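PDB 2POD: mandelate racemase / muconate lactonizing enzyme from Burkholderia pseudomallei, which is of unknown function but belongs to the enolase superfamily of metal-dependent barrel enzymes and is tentatively assigned lyase activity. Local coordinates for residues G34-G39 with I296-G301; W178-Y183 with R199-F204; P228-I233 with K258-R263; D359-L364 with L382-D387. All coordinates share one frame; numbering follows the deposited sequence.

Contact 1: G34-G39 with I296-G301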
loop_
_atom_site.group_PDB
_atom_site.type_symbol
_atom_site.label_atom_id
_atom_site.label_comp_id
_atom_site.label_asym_id
_atom_site.label_seq_id
_atom_site.Cartn_x
_atom_site.Cartn_y
_atom_site.Cartn_z
ATOM N N GLY B 34 34.507 21.306 -20.263
ATOM C CA GLY B 34 33.280 21.222 -19.487
ATOM C C GLY B 34 32.604 22.562 -19.291
ATOM O O GLY B 34 33.190 23.622 -19.552
ATOM N N GLU B 35 31.362 22.506 -18.824
ATOM C CA GLU B 35 30.572 23.704 -18.571
ATOM C C GLU B 35 29.562 23.442 -17.461
ATOM O O GLU B 35 29.065 22.325 -17.336
ATOM C CB GLU B 35 29.828 24.099 -19.839
ATOM C CG GLU B 35 29.347 25.524 -19.895
ATOM C CD GLU B 35 28.552 25.787 -21.146
ATOM O OE1 GLU B 35 27.447 25.233 -21.267
ATOM O OE2 GLU B 35 29.038 26.527 -22.022
ATOM N N THR B 36 29.259 24.474 -16.674
ATOM C CA THR B 36 28.025 24.519 -15.886
ATOM C C THR B 36 27.484 25.938 -15.688
ATOM O O THR B 36 28.177 26.915 -15.961
ATOM C CB THR B 36 28.180 23.809 -14.519
ATOM O OG1 THR B 36 26.897 23.708 -13.887
ATOM C CG2 THR B 36 29.146 24.554 -13.613
ATOM N N PHE B 37 26.248 26.036 -15.204
ATOM C CA PHE B 37 25.520 27.296 -15.165
ATOM C C PHE B 37 24.874 27.524 -13.793
ATOM O O PHE B 37 24.516 26.562 -13.101
ATOM C CB PHE B 37 24.460 27.304 -16.264
ATOM C CG PHE B 37 24.069 28.679 -16.742
ATOM C CD1 PHE B 37 24.838 29.349 -17.694
ATOM C CD2 PHE B 37 22.915 29.298 -16.257
ATOM C CE1 PHE B 37 24.463 30.617 -18.152
ATOM C CE2 PHE B 37 22.529 30.564 -16.712
ATOM C CZ PHE B 37 23.307 31.226 -17.660
ATOM N N TYR B 38 24.734 28.802 -13.424
ATOM C CA TYR B 38 24.437 29.270 -12.062
ATOM C C TYR B 38 25.521 29.013 -11.034
ATOM O O TYR B 38 26.207 27.997 -11.096
ATOM C CB TYR B 38 23.066 28.801 -11.538
ATOM C CG TYR B 38 21.891 29.233 -12.383
ATOM C CD1 TYR B 38 21.786 30.540 -12.868
ATOM C CD2 TYR B 38 20.877 28.334 -12.690
ATOM C CE1 TYR B 38 20.698 30.931 -13.647
ATOM C CE2 TYR B 38 19.789 28.712 -13.470
ATOM C CZ TYR B 38 19.706 30.009 -13.945
ATOM O OH TYR B 38 18.622 30.371 -14.711
ATOM N N GLY B 39 25.661 29.951 -10.091
ATOM C CA GLY B 39 26.559 29.821 -8.941
ATOM C C GLY B 39 27.987 29.490 -9.326
ATOM O O GLY B 39 28.612 28.611 -8.717
ATOM N N ILE B 296 22.306 18.084 -17.854
ATOM C CA ILE B 296 23.596 17.399 -17.675
ATOM C C ILE B 296 24.654 18.151 -16.860
ATOM O O ILE B 296 25.560 17.537 -16.305
ATOM C CB ILE B 296 24.181 16.755 -18.985
ATOM C CG1 ILE B 296 25.178 17.668 -19.706
ATOM C CG2 ILE B 296 23.093 16.139 -19.874
ATOM C CD1 ILE B 296 24.575 18.724 -20.572
ATOM N N SER B 297 24.521 19.469 -16.753
ATOM C CA SER B 297 25.407 20.245 -15.898
ATOM C C SER B 297 24.941 20.369 -14.444
ATOM O O SER B 297 25.681 20.886 -13.604
ATOM C CB SER B 297 25.638 21.627 -16.483
ATOM O OG SER B 297 24.471 22.424 -16.364
ATOM N N TRP B 298 23.723 19.913 -14.152
ATOM C CA TRP B 298 23.180 19.995 -12.794
ATOM C C TRP B 298 22.946 18.630 -12.165
ATOM O O TRP B 298 22.739 18.550 -10.958
ATOM C CB TRP B 298 21.874 20.820 -12.737
ATOM C CG TRP B 298 21.985 22.238 -13.234
ATOM C CD1 TRP B 298 23.122 22.995 -13.330
ATOM C CD2 TRP B 298 20.914 23.069 -13.700
ATOM N NE1 TRP B 298 22.825 24.237 -13.837
ATOM C CE2 TRP B 298 21.478 24.311 -14.070
ATOM C CE3 TRP B 298 19.533 22.886 -13.844
ATOM C CZ2 TRP B 298 20.712 25.363 -14.576
ATOM C CZ3 TRP B 298 18.768 23.937 -14.352
ATOM C CH2 TRP B 298 19.361 25.158 -14.711
ATOM N N CYS B 299 22.973 17.568 -12.980
ATOM C CA CYS B 299 22.471 16.257 -12.559
ATOM C C CYS B 299 23.542 15.212 -12.248
ATOM O O CYS B 299 23.221 14.126 -11.782
ATOM C CB CYS B 299 21.484 15.696 -13.579
ATOM S SG CYS B 299 22.256 14.985 -15.060
ATOM N N GLY B 300 24.807 15.530 -12.505
ATOM C CA GLY B 300 25.899 14.588 -12.262
ATOM C C GLY B 300 26.676 14.233 -13.516
ATOM O O GLY B 300 27.457 13.284 -13.521
ATOM N N GLY B 301 26.471 15.001 -14.581
ATOM C CA GLY B 301 27.311 14.887 -15.764
ATOM C C GLY B 301 26.652 13.992 -16.782
ATOM O O GLY B 301 25.523 13.541 -16.574
#

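Contact 2: W178-Y183 with R199-F204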
loop_
_atom_site.group_PDB
_atom_site.type_symbol
_atom_site.label_atom_id
_atom_site.label_comp_id
_atom_site.label_asym_id
_atom_site.label_seq_id
_atom_site.Cartn_x
_atom_site.Cartn_y
_atom_site.Cartn_z
ATOM N N TRP B 178 6.366 30.706 -19.933
ATOM C CA TRP B 178 6.149 30.728 -18.488
ATOM C C TRP B 178 5.328 31.898 -17.919
ATOM O O TRP B 178 5.799 32.592 -17.015
ATOM C CB TRP B 178 7.475 30.568 -17.734
ATOM C CG TRP B 178 8.560 31.507 -18.155
ATOM C CD1 TRP B 178 8.883 32.704 -17.575
ATOM C CD2 TRP B 178 9.479 31.329 -19.242
ATOM N NE1 TRP B 178 9.940 33.282 -18.238
ATOM C CE2 TRP B 178 10.324 32.461 -19.265
ATOM C CE3 TRP B 178 9.668 30.325 -20.201
ATOM C CZ2 TRP B 178 11.344 32.611 -20.203
ATOM C CZ3 TRP B 178 10.671 30.481 -21.135
ATOM C CH2 TRP B 178 11.505 31.609 -21.123
ATOM N N PRO B 179 4.074 32.088 -18.396
ATOM C CA PRO B 179 3.316 33.298 -18.046
ATOM C C PRO B 179 2.717 33.374 -16.622
ATOM O O PRO B 179 2.154 34.409 -16.260
ATOM C CB PRO B 179 2.198 33.313 -19.086
ATOM C CG PRO B 179 1.975 31.887 -19.411
ATOM C CD PRO B 179 3.295 31.195 -19.277
ATOM N N PHE B 180 2.830 32.306 -15.830
ATOM C CA PHE B 180 2.274 32.284 -14.468
ATOM C C PHE B 180 3.275 32.789 -13.431
ATOM O O PHE B 180 2.907 33.079 -12.295
ATOM C CB PHE B 180 1.778 30.882 -14.091
ATOM C CG PHE B 180 0.720 30.338 -15.016
ATOM C CD1 PHE B 180 1.070 29.551 -16.105
ATOM C CD2 PHE B 180 -0.620 30.620 -14.797
ATOM C CE1 PHE B 180 0.108 29.052 -16.959
ATOM C CE2 PHE B 180 -1.596 30.135 -15.652
ATOM C CZ PHE B 180 -1.234 29.346 -16.733
ATOM N N ASP B 181 4.533 32.908 -13.850
ATOM C CA ASP B 181 5.635 33.419 -13.025
ATOM C C ASP B 181 5.441 34.702 -12.189
ATOM O O ASP B 181 5.804 34.700 -11.007
ATOM C CB ASP B 181 6.928 33.495 -13.841
ATOM C CG ASP B 181 7.512 32.129 -14.140
ATOM O OD1 ASP B 181 6.739 31.153 -14.284
ATOM O OD2 ASP B 181 8.756 32.035 -14.225
ATOM N N PRO B 182 4.880 35.795 -12.777
ATOM C CA PRO B 182 4.850 37.026 -11.971
ATOM C C PRO B 182 3.807 37.022 -10.852
ATOM O O PRO B 182 3.872 37.859 -9.944
ATOM C CB PRO B 182 4.511 38.122 -12.998
ATOM C CG PRO B 182 4.562 37.467 -14.343
ATOM C CD PRO B 182 4.280 36.029 -14.105
ATOM N N TYR B 183 2.861 36.087 -10.918
ATOM C CA TYR B 183 1.788 36.012 -9.930
ATOM C C TYR B 183 2.168 35.223 -8.676
ATOM O O TYR B 183 1.499 35.325 -7.648
ATOM C CB TYR B 183 0.493 35.517 -10.578
ATOM C CG TYR B 183 0.114 36.353 -11.784
ATOM C CD1 TYR B 183 0.245 35.849 -13.075
ATOM C CD2 TYR B 183 -0.334 37.667 -11.632
ATOM C CE1 TYR B 183 -0.079 36.623 -14.186
ATOM C CE2 TYR B 183 -0.657 38.451 -12.731
ATOM C CZ TYR B 183 -0.529 37.923 -14.007
ATOM O OH TYR B 183 -0.854 38.696 -15.101
ATOM N N ARG B 199 -5.900 36.192 -16.980
ATOM C CA ARG B 199 -4.968 37.075 -17.675
ATOM C C ARG B 199 -3.651 36.375 -18.007
ATOM O O ARG B 199 -2.976 36.732 -18.973
ATOM C CB ARG B 199 -4.706 38.336 -16.850
ATOM C CG ARG B 199 -4.700 39.623 -17.673
ATOM C CD ARG B 199 -4.443 40.867 -16.817
ATOM N NE ARG B 199 -5.359 40.973 -15.680
ATOM C CZ ARG B 199 -4.981 40.960 -14.403
ATOM N NH1 ARG B 199 -3.696 40.848 -14.082
ATOM N NH2 ARG B 199 -5.893 41.059 -13.444
ATOM N N ALA B 200 -3.290 35.381 -17.199
ATOM C CA ALA B 200 -2.156 34.509 -17.498
ATOM C C ALA B 200 -2.501 33.423 -18.519
ATOM O O ALA B 200 -1.613 32.832 -19.123
ATOM C CB ALA B 200 -1.609 33.894 -16.220
ATOM N N LEU B 201 -3.794 33.166 -18.705
ATOM C CA LEU B 201 -4.267 32.245 -19.735
ATOM C C LEU B 201 -4.267 32.843 -21.143
ATOM O O LEU B 201 -4.310 32.108 -22.133
ATOM C CB LEU B 201 -5.667 31.733 -19.383
ATOM C CG LEU B 201 -5.852 30.285 -18.918
ATOM C CD1 LEU B 201 -4.740 29.813 -17.989
ATOM C CD2 LEU B 201 -7.206 30.121 -18.257
ATOM N N GLU B 202 -4.227 34.170 -21.225
ATOM C CA GLU B 202 -4.289 34.889 -22.505
ATOM C C GLU B 202 -3.163 34.627 -23.533
ATOM O O GLU B 202 -3.445 34.587 -24.728
ATOM C CB GLU B 202 -4.508 36.390 -22.286
ATOM C CG GLU B 202 -5.951 36.777 -21.960
ATOM C CD GLU B 202 -6.095 38.234 -21.548
ATOM O OE1 GLU B 202 -7.044 38.550 -20.797
ATOM O OE2 GLU B 202 -5.259 39.066 -21.972
ATOM N N PRO B 203 -1.893 34.449 -23.085
ATOM C CA PRO B 203 -0.903 33.811 -23.969
ATOM C C PRO B 203 -1.262 32.465 -24.613
ATOM O O PRO B 203 -0.741 32.169 -25.682
ATOM C CB PRO B 203 0.321 33.658 -23.065
ATOM C CG PRO B 203 0.214 34.797 -22.133
ATOM C CD PRO B 203 -1.253 34.888 -21.826
ATOM N N PHE B 204 -2.129 31.667 -23.989
ATOM C CA PHE B 204 -2.519 30.378 -24.562
ATOM C C PHE B 204 -3.608 30.496 -25.622
ATOM O O PHE B 204 -3.609 29.742 -26.595
ATOM C CB PHE B 204 -2.910 29.364 -23.474
ATOM C CG PHE B 204 -1.778 29.000 -22.564
ATOM C CD1 PHE B 204 -0.841 28.047 -22.947
ATOM C CD2 PHE B 204 -1.634 29.629 -21.331
ATOM C CE1 PHE B 204 0.221 27.719 -22.115
ATOM C CE2 PHE B 204 -0.573 29.317 -20.493
ATOM C CZ PHE B 204 0.357 28.360 -20.882
#

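Contact 3: P228-I233 with K258-R263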
loop_
_atom_site.group_PDB
_atom_site.type_symbol
_atom_site.label_atom_id
_atom_site.label_comp_id
_atom_site.label_asym_id
_atom_site.label_seq_id
_atom_site.Cartn_x
_atom_site.Cartn_y
_atom_site.Cartn_z
ATOM N N PRO B 228 -2.443 23.825 -3.682
ATOM C CA PRO B 228 -3.742 24.321 -4.189
ATOM C C PRO B 228 -3.739 25.233 -5.440
ATOM O O PRO B 228 -4.523 24.961 -6.362
ATOM C CB PRO B 228 -4.391 24.999 -2.971
ATOM C CG PRO B 228 -3.639 24.495 -1.797
ATOM C CD PRO B 228 -2.255 24.160 -2.253
ATOM N N PRO B 229 -2.877 26.282 -5.501
ATOM C CA PRO B 229 -2.929 27.021 -6.775
ATOM C C PRO B 229 -2.387 26.288 -7.994
ATOM O O PRO B 229 -2.912 26.493 -9.084
ATOM C CB PRO B 229 -2.121 28.284 -6.497
ATOM C CG PRO B 229 -1.224 27.918 -5.389
ATOM C CD PRO B 229 -1.915 26.897 -4.562
ATOM N N ALA B 230 -1.375 25.435 -7.816
ATOM C CA ALA B 230 -0.921 24.536 -8.883
ATOM C C ALA B 230 -2.041 23.697 -9.497
ATOM O O ALA B 230 -2.134 23.590 -10.717
ATOM C CB ALA B 230 0.209 23.644 -8.406
ATOM N N LEU B 231 -2.885 23.118 -8.647
ATOM C CA LEU B 231 -4.029 22.314 -9.077
ATOM C C LEU B 231 -5.061 23.169 -9.809
ATOM O O LEU B 231 -5.616 22.767 -10.834
ATOM C CB LEU B 231 -4.680 21.635 -7.864
ATOM C CG LEU B 231 -3.904 20.555 -7.096
ATOM C CD1 LEU B 231 -4.692 20.058 -5.867
ATOM C CD2 LEU B 231 -3.514 19.390 -8.000
ATOM N N GLN B 232 -5.290 24.356 -9.260
ATOM C CA GLN B 232 -6.186 25.365 -9.810
ATOM C C GLN B 232 -5.748 25.839 -11.194
ATOM O O GLN B 232 -6.584 26.025 -12.079
ATOM C CB GLN B 232 -6.209 26.551 -8.849
ATOM C CG GLN B 232 -7.512 27.290 -8.765
ATOM C CD GLN B 232 -7.354 28.648 -8.105
ATOM O OE1 GLN B 232 -7.910 29.641 -8.573
ATOM N NE2 GLN B 232 -6.593 28.698 -7.013
ATOM N N ILE B 233 -4.438 26.028 -11.369
ATOM C CA ILE B 233 -3.857 26.362 -12.670
ATOM C C ILE B 233 -3.968 25.207 -13.670
ATOM O O ILE B 233 -4.392 25.413 -14.812
ATOM C CB ILE B 233 -2.387 26.858 -12.539
ATOM C CG1 ILE B 233 -2.336 28.234 -11.868
ATOM C CG2 ILE B 233 -1.723 26.947 -13.898
ATOM C CD1 ILE B 233 -1.028 28.520 -11.130
ATOM N N LYS B 258 2.212 13.125 -6.966
ATOM C CA LYS B 258 1.137 12.305 -7.523
ATOM C C LYS B 258 -0.223 12.979 -7.409
ATOM O O LYS B 258 -1.088 12.788 -8.260
ATOM C CB LYS B 258 1.103 10.916 -6.880
ATOM C CG LYS B 258 0.934 9.778 -7.897
ATOM C CD LYS B 258 -0.519 9.462 -8.219
ATOM C CE LYS B 258 -0.716 9.179 -9.711
ATOM N NZ LYS B 258 -0.414 7.767 -10.092
ATOM N N ARG B 259 -0.389 13.770 -6.353
ATOM C CA ARG B 259 -1.536 14.645 -6.199
ATOM C C ARG B 259 -1.679 15.669 -7.316
ATOM O O ARG B 259 -2.783 15.874 -7.817
ATOM C CB ARG B 259 -1.519 15.308 -4.828
ATOM C CG ARG B 259 -1.821 14.320 -3.705
ATOM C CD ARG B 259 -2.064 15.008 -2.387
ATOM N NE ARG B 259 -3.258 15.847 -2.422
ATOM C CZ ARG B 259 -3.611 16.695 -1.464
ATOM N NH1 ARG B 259 -2.862 16.831 -0.379
ATOM N NH2 ARG B 259 -4.709 17.422 -1.605
ATOM N N TYR B 260 -0.569 16.285 -7.730
ATOM C CA TYR B 260 -0.591 17.135 -8.921
ATOM C C TYR B 260 -0.895 16.359 -10.199
ATOM O O TYR B 260 -1.783 16.755 -10.962
ATOM C CB TYR B 260 0.673 17.998 -9.076
ATOM C CG TYR B 260 0.575 18.939 -10.262
ATOM C CD1 TYR B 260 0.950 18.519 -11.542
ATOM C CD2 TYR B 260 0.064 20.229 -10.118
ATOM C CE1 TYR B 260 0.832 19.351 -12.635
ATOM C CE2 TYR B 260 -0.055 21.077 -11.218
ATOM C CZ TYR B 260 0.330 20.624 -12.473
ATOM O OH TYR B 260 0.236 21.428 -13.578
ATOM N N ALA B 261 -0.160 15.263 -10.424
ATOM C CA ALA B 261 -0.272 14.474 -11.657
ATOM C C ALA B 261 -1.685 13.972 -11.947
ATOM O O ALA B 261 -2.163 14.085 -13.080
ATOM C CB ALA B 261 0.707 13.332 -11.649
ATOM N N GLU B 262 -2.343 13.452 -10.908
ATOM C CA GLU B 262 -3.746 13.006 -10.946
ATOM C C GLU B 262 -4.714 14.028 -11.543
ATOM O O GLU B 262 -5.662 13.658 -12.234
ATOM C CB GLU B 262 -4.227 12.702 -9.528
ATOM C CG GLU B 262 -4.036 11.277 -9.052
ATOM C CD GLU B 262 -4.101 11.165 -7.532
ATOM O OE1 GLU B 262 -3.661 10.125 -6.998
ATOM O OE2 GLU B 262 -4.583 12.118 -6.868
ATOM N N ARG B 263 -4.482 15.306 -11.248
ATOM C CA ARG B 263 -5.415 16.365 -11.597
ATOM C C ARG B 263 -5.032 17.139 -12.861
ATOM O O ARG B 263 -5.740 18.064 -13.271
ATOM C CB ARG B 263 -5.616 17.301 -10.409
ATOM C CG ARG B 263 -6.910 17.041 -9.662
ATOM C CD ARG B 263 -6.764 17.291 -8.175
ATOM N NE ARG B 263 -7.828 16.631 -7.421
ATOM C CZ ARG B 263 -8.939 17.225 -6.991
ATOM N NH1 ARG B 263 -9.161 18.517 -7.222
ATOM N NH2 ARG B 263 -9.833 16.520 -6.320
HETATM O O HOH W 1 -0.222 24.045 -12.549
#

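Contact 4: D359-L364 with L382-D387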
loop_
_atom_site.group_PDB
_atom_site.type_symbol
_atom_site.label_atom_id
_atom_site.label_comp_id
_atom_site.label_asym_id
_atom_site.label_seq_id
_atom_site.Cartn_x
_atom_site.Cartn_y
_atom_site.Cartn_z
ATOM N N ASP B 359 30.206 33.771 -30.919
ATOM C CA ASP B 359 31.540 34.352 -30.775
ATOM C C ASP B 359 32.470 33.459 -29.969
ATOM O O ASP B 359 33.695 33.580 -30.063
ATOM C CB ASP B 359 31.450 35.730 -30.112
ATOM C CG ASP B 359 30.205 36.494 -30.529
ATOM O OD1 ASP B 359 29.165 36.350 -29.845
ATOM O OD2 ASP B 359 30.265 37.222 -31.547
ATOM N N LEU B 360 31.884 32.564 -29.177
ATOM C CA LEU B 360 32.589 31.962 -28.048
ATOM C C LEU B 360 33.228 30.623 -28.382
ATOM O O LEU B 360 34.216 30.229 -27.750
ATOM C CB LEU B 360 31.670 31.811 -26.833
ATOM C CG LEU B 360 30.676 32.918 -26.473
ATOM C CD1 LEU B 360 29.826 32.474 -25.302
ATOM C CD2 LEU B 360 31.359 34.243 -26.167
ATOM N N VAL B 361 32.660 29.917 -29.360
ATOM C CA VAL B 361 33.098 28.554 -29.666
ATOM C C VAL B 361 33.319 28.295 -31.153
ATOM O O VAL B 361 32.732 28.970 -32.003
ATOM C CB VAL B 361 32.171 27.460 -29.047
ATOM C CG1 VAL B 361 32.361 27.372 -27.534
ATOM C CG2 VAL B 361 30.706 27.687 -29.417
ATOM N N THR B 362 34.162 27.298 -31.440
ATOM C CA THR B 362 34.633 26.972 -32.790
ATOM C C THR B 362 33.547 26.411 -33.715
ATOM O O THR B 362 33.659 26.499 -34.943
ATOM C CB THR B 362 35.792 25.957 -32.740
ATOM O OG1 THR B 362 35.461 24.900 -31.835
ATOM C CG2 THR B 362 37.082 26.620 -32.281
ATOM N N ALA B 363 32.516 25.819 -33.117
ATOM C CA ALA B 363 31.402 25.215 -33.852
ATOM C C ALA B 363 30.161 25.176 -32.965
ATOM O O ALA B 363 30.267 25.186 -31.743
ATOM C CB ALA B 363 31.775 23.798 -34.314
ATOM N N LEU B 364 28.987 25.130 -33.581
ATOM C CA LEU B 364 27.733 25.062 -32.840
ATOM C C LEU B 364 26.848 23.948 -33.394
ATOM O O LEU B 364 26.945 23.625 -34.579
ATOM C CB LEU B 364 26.985 26.398 -32.916
ATOM C CG LEU B 364 27.308 27.526 -31.927
ATOM C CD1 LEU B 364 26.392 28.699 -32.218
ATOM C CD2 LEU B 364 27.162 27.101 -30.468
ATOM N N LEU B 382 33.401 20.714 -30.498
ATOM C CA LEU B 382 33.814 22.110 -30.413
ATOM C C LEU B 382 34.918 22.286 -29.382
ATOM O O LEU B 382 35.103 21.440 -28.503
ATOM C CB LEU B 382 32.620 23.041 -30.109
ATOM C CG LEU B 382 31.777 22.895 -28.832
ATOM C CD1 LEU B 382 32.425 23.543 -27.627
ATOM C CD2 LEU B 382 30.405 23.501 -29.033
ATOM N N GLU B 383 35.646 23.392 -29.512
ATOM C CA GLU B 383 36.435 23.969 -28.430
ATOM C C GLU B 383 35.976 25.407 -28.206
ATOM O O GLU B 383 35.228 25.964 -29.022
ATOM C CB GLU B 383 37.919 23.966 -28.805
ATOM C CG GLU B 383 38.478 22.599 -29.156
ATOM C CD GLU B 383 39.769 22.685 -29.935
ATOM O OE1 GLU B 383 40.832 22.402 -29.344
ATOM O OE2 GLU B 383 39.720 23.034 -31.135
ATOM N N LEU B 384 36.421 26.007 -27.106
ATOM C CA LEU B 384 36.438 27.460 -26.989
ATOM C C LEU B 384 37.333 28.058 -28.072
ATOM O O LEU B 384 38.398 27.506 -28.383
ATOM C CB LEU B 384 36.932 27.894 -25.604
ATOM C CG LEU B 384 36.036 27.596 -24.397
ATOM C CD1 LEU B 384 36.800 27.779 -23.105
ATOM C CD2 LEU B 384 34.783 28.448 -24.404
HETATM N N MSE B 385 36.873 29.166 -28.652
HETATM C CA MSE B 385 37.697 30.075 -29.455
HETATM C C MSE B 385 39.104 30.264 -28.873
HETATM O O MSE B 385 39.244 30.491 -27.670
HETATM C CB MSE B 385 36.997 31.431 -29.566
HETATM C CG MSE B 385 36.947 31.991 -30.966
HETATM SE SE MSE B 385 36.201 30.752 -32.267
HETATM C CE MSE B 385 34.605 31.756 -32.784
ATOM N N PRO B 386 40.148 30.138 -29.719
ATOM C CA PRO B 386 41.535 30.182 -29.246
ATOM C C PRO B 386 41.981 31.553 -28.723
ATOM O O PRO B 386 43.001 31.643 -28.035
ATOM C CB PRO B 386 42.346 29.800 -30.492
ATOM C CG PRO B 386 41.357 29.196 -31.444
ATOM C CD PRO B 386 40.087 29.921 -31.175
ATOM N N ASP B 387 41.220 32.599 -29.043
ATOM C CA ASP B 387 41.484 33.948 -28.546
ATOM C C ASP B 387 40.436 34.447 -27.533
ATOM O O ASP B 387 40.154 35.650 -27.455
ATOM C CB ASP B 387 41.638 34.926 -29.723
ATOM C CG ASP B 387 40.378 35.032 -30.589
ATOM O OD1 ASP B 387 40.245 36.045 -31.311
ATOM O OD2 ASP B 387 39.524 34.116 -30.560
#

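Contact 1: G34-G39 with I296-G301
Thr-36 and Phe-37 meet Ser-297 and Trp-298 in a buried strand-to-loop contact that joins the N-terminal domain to the barrel, where the loop follows strand 289-294. Two hydrogen bonds carry it, each joining a side chain to a backbone carbonyl. Thr-36 OG1 donates to Ser-297 O at 3.1 Å, approaching from above the carbonyl plane. One residue further along both chains the direction reverses: the indole NE1 of Trp-298 gives its N-H to Phe-37 O over 3.0 Å. This second bond is bent, with an N-H...O angle of 143°, the oxygen lying tilted from the indole plane. Trp-298 has CG anti to its carbonyl carbon (chi1 -58°), which brings the pyrrole edge to the end of the strand. The benzo part of the indole then lies beside Tyr-38, with Trp-298 CZ2 3.5 Å from Tyr-38 CD2. Although the two planes differ by just 22°, the rings are slid apart and barely overlap, so this is a marginal contact and not a full stack. Next to the threonine, Ser-297 CB packs against Glu-35 O at 3.6 Å, while Ser-297 OG is engaged by Asp-295. Trp-298 also touches the metal ligand Glu-272, and its side chain is about 6 Å from the sodium ion itself; the contact therefore borders the metal site. Around it, Arg-84 of helix 81-101 touches Thr-36 and Trp-298, the Glu-35 carboxylate is held by Trp-21 of strand 19-26 and by the N-H groups of Val-328 and Val-329 of helix 327-339, and strand 19-26 pairs with the strand of Thr-36.

Contact 2: W178-Y183 with R199-F204
Ala-200, Phe-180 and Pro-179 bury the most surface here, and the contact is built round the methyl and carbonyl of the alanine. Ala-200 CB fits between two rings: it touches Phe-180 CD2 at 3.7 Å and lies the same 3.7 Å from Tyr-183 CE1. Its carbonyl oxygen sits over one face of the Phe-180 ring and also meets Pro-179, whose CG is 3.7 Å from Ala-200 O. Phe-180 has CG anti to its carbonyl carbon (chi1 -59°), which carries the ring across to the helices. There Leu-201 CD1 comes to the ring edge, 3.8 Å from Phe-180 CZ. Phe-204 meets the same ring rim to rim, Phe-180 CE1 to Phe-204 CE2 being 3.6 Å, with the planes 29° apart and neither over the other's face. Pro-179 closes the row, its CB resting on Pro-203 CG at 3.9 Å. The contact fixes the turn after barrel strand 174-177 against the junction of helices 194-200 and 202-210, where Leu-237 packs on Phe-180, Leu-201 and Phe-204. The Arg-199 guanidinium only approaches Tyr-183 OH, having its salt bridge with Asp-196. Lacking hydrogen bonds between its segments, the contact depends on the shape and burial of apolar groups.

Contact 3: P228-I233 with K258-R263
The backbones carrying Leu-231 and Tyr-260 run nearly parallel as two helical segments, their axes 9.7 Å apart at closest approach and crossing at -17°. Leu-231, with 102 Å² buried by the other helix, contributes the largest share of the packing. Its CG is anti to the carbonyl carbon (chi1 -67°), and the CD2 branch reaches the backbone of the second helix, 3.6 Å from Arg-259 O. The same methyl lies 3.8 Å from Arg-263 CB, one turn on, so a single branch bridges successive turns of its neighbour. On the inner side Tyr-260 projects with CG anti to the backbone N (chi1 -176°), which swings the ring alongside the first helix. Ring atom CE2 comes within 3.3 Å of Ala-230 O, the oxygen lying at the ring edge near its plane, and packs on Ala-230 CB at 3.8 Å. A water completes this side. It donates to Ala-230 O over 2.7 Å and is hydrogen-bonded to Tyr-260 OH at 2.8 Å, so hydroxyl and helix carbonyl share one bridging molecule in the plane of the ring. The arginines at the outer margin turn their charged ends to another chain: Arg-263 bonds to Ser-264 O of a neighbouring subunit, and Arg-259 to Ala-289 O of that same subunit. Helix 227-237 follows strand 216-220 and precedes strand 244-246, and helix 257-263 leads on to strand 268-270. Such side-by-side packing of consecutive outer helices from beta-alpha-beta units is typical of the TIM-like barrel of the enolase superfamily.

Contact 4: D359-L364 with L382-D387
Val-361 and Leu-384 are bridged through their backbones in a single antiparallel beta bridge between two loops of the C-terminal part of the chain. Their CA atoms are 4.4 Å apart, and they form a non-hydrogen-bonded pair flanked by two backbone bonds. Thr-362 N donates to Glu-383 O over 3.0 Å, almost in line with the carbonyl bond; Met-385 N reaches Leu-360 O at the same 3.0 Å, somewhat more bent at 160°. The tight side is mainly apolar. Val-361 CG1 packs on Leu-382 CD1 at 3.8 Å, while the other branch of that leucine, CD2, comes within 3.2 Å of Ala-363 O. Beyond them Leu-382 meets Val-328 and Thr-331 of helix 327-339, and both Leu-360 and Leu-384 lie on Trp-21 of strand 19-26, so this side faces the N-terminal sheet and the barrel. The solvent side carries Thr-362 and Glu-383, both exposed, and here a polar bond adds to the packing. Thr-362 OG1 stands between the backbone N and carbonyl carbon (chi1 46°) and accepts from Glu-383 N at 2.8 Å, with an angle of 169° at the hydrogen. The hydroxyl thus takes the place that the Thr-362 carbonyl would hold if the strand pairing continued. At the other end the selenomethionine Met-385 folds its chain, bent at chi2 and chi3, back over the first loop. Its methyl touches two carbonyl oxygens: Met-385 CE is 3.4 Å from Asp-359 O and equally 3.4 Å from Val-361 O.

From the N terminus, strand 31-37 enters contact 1 and meets its partner loop 257 residues later, closing a circuit that joins the N-terminal domain to the barrel. Contacts 2 and 3 nest inside that circuit in series: contact 2 closes the loop from the turn after strand 174-177 to helices 194-200 and 202-210, contact 3 the one from helix 227-237 to helix 257-263. They touch, since Phe-180 CE2 lies 3.6 Å from Ile-233 CG2. Contact 4 opens after contact 1 has closed and ties the loops after helix 350-356 and strand 371-373, which lie against the N-terminal sheet and helix 327-339. Its centre is about 44 Å from that of contact 3, and none of the four cross.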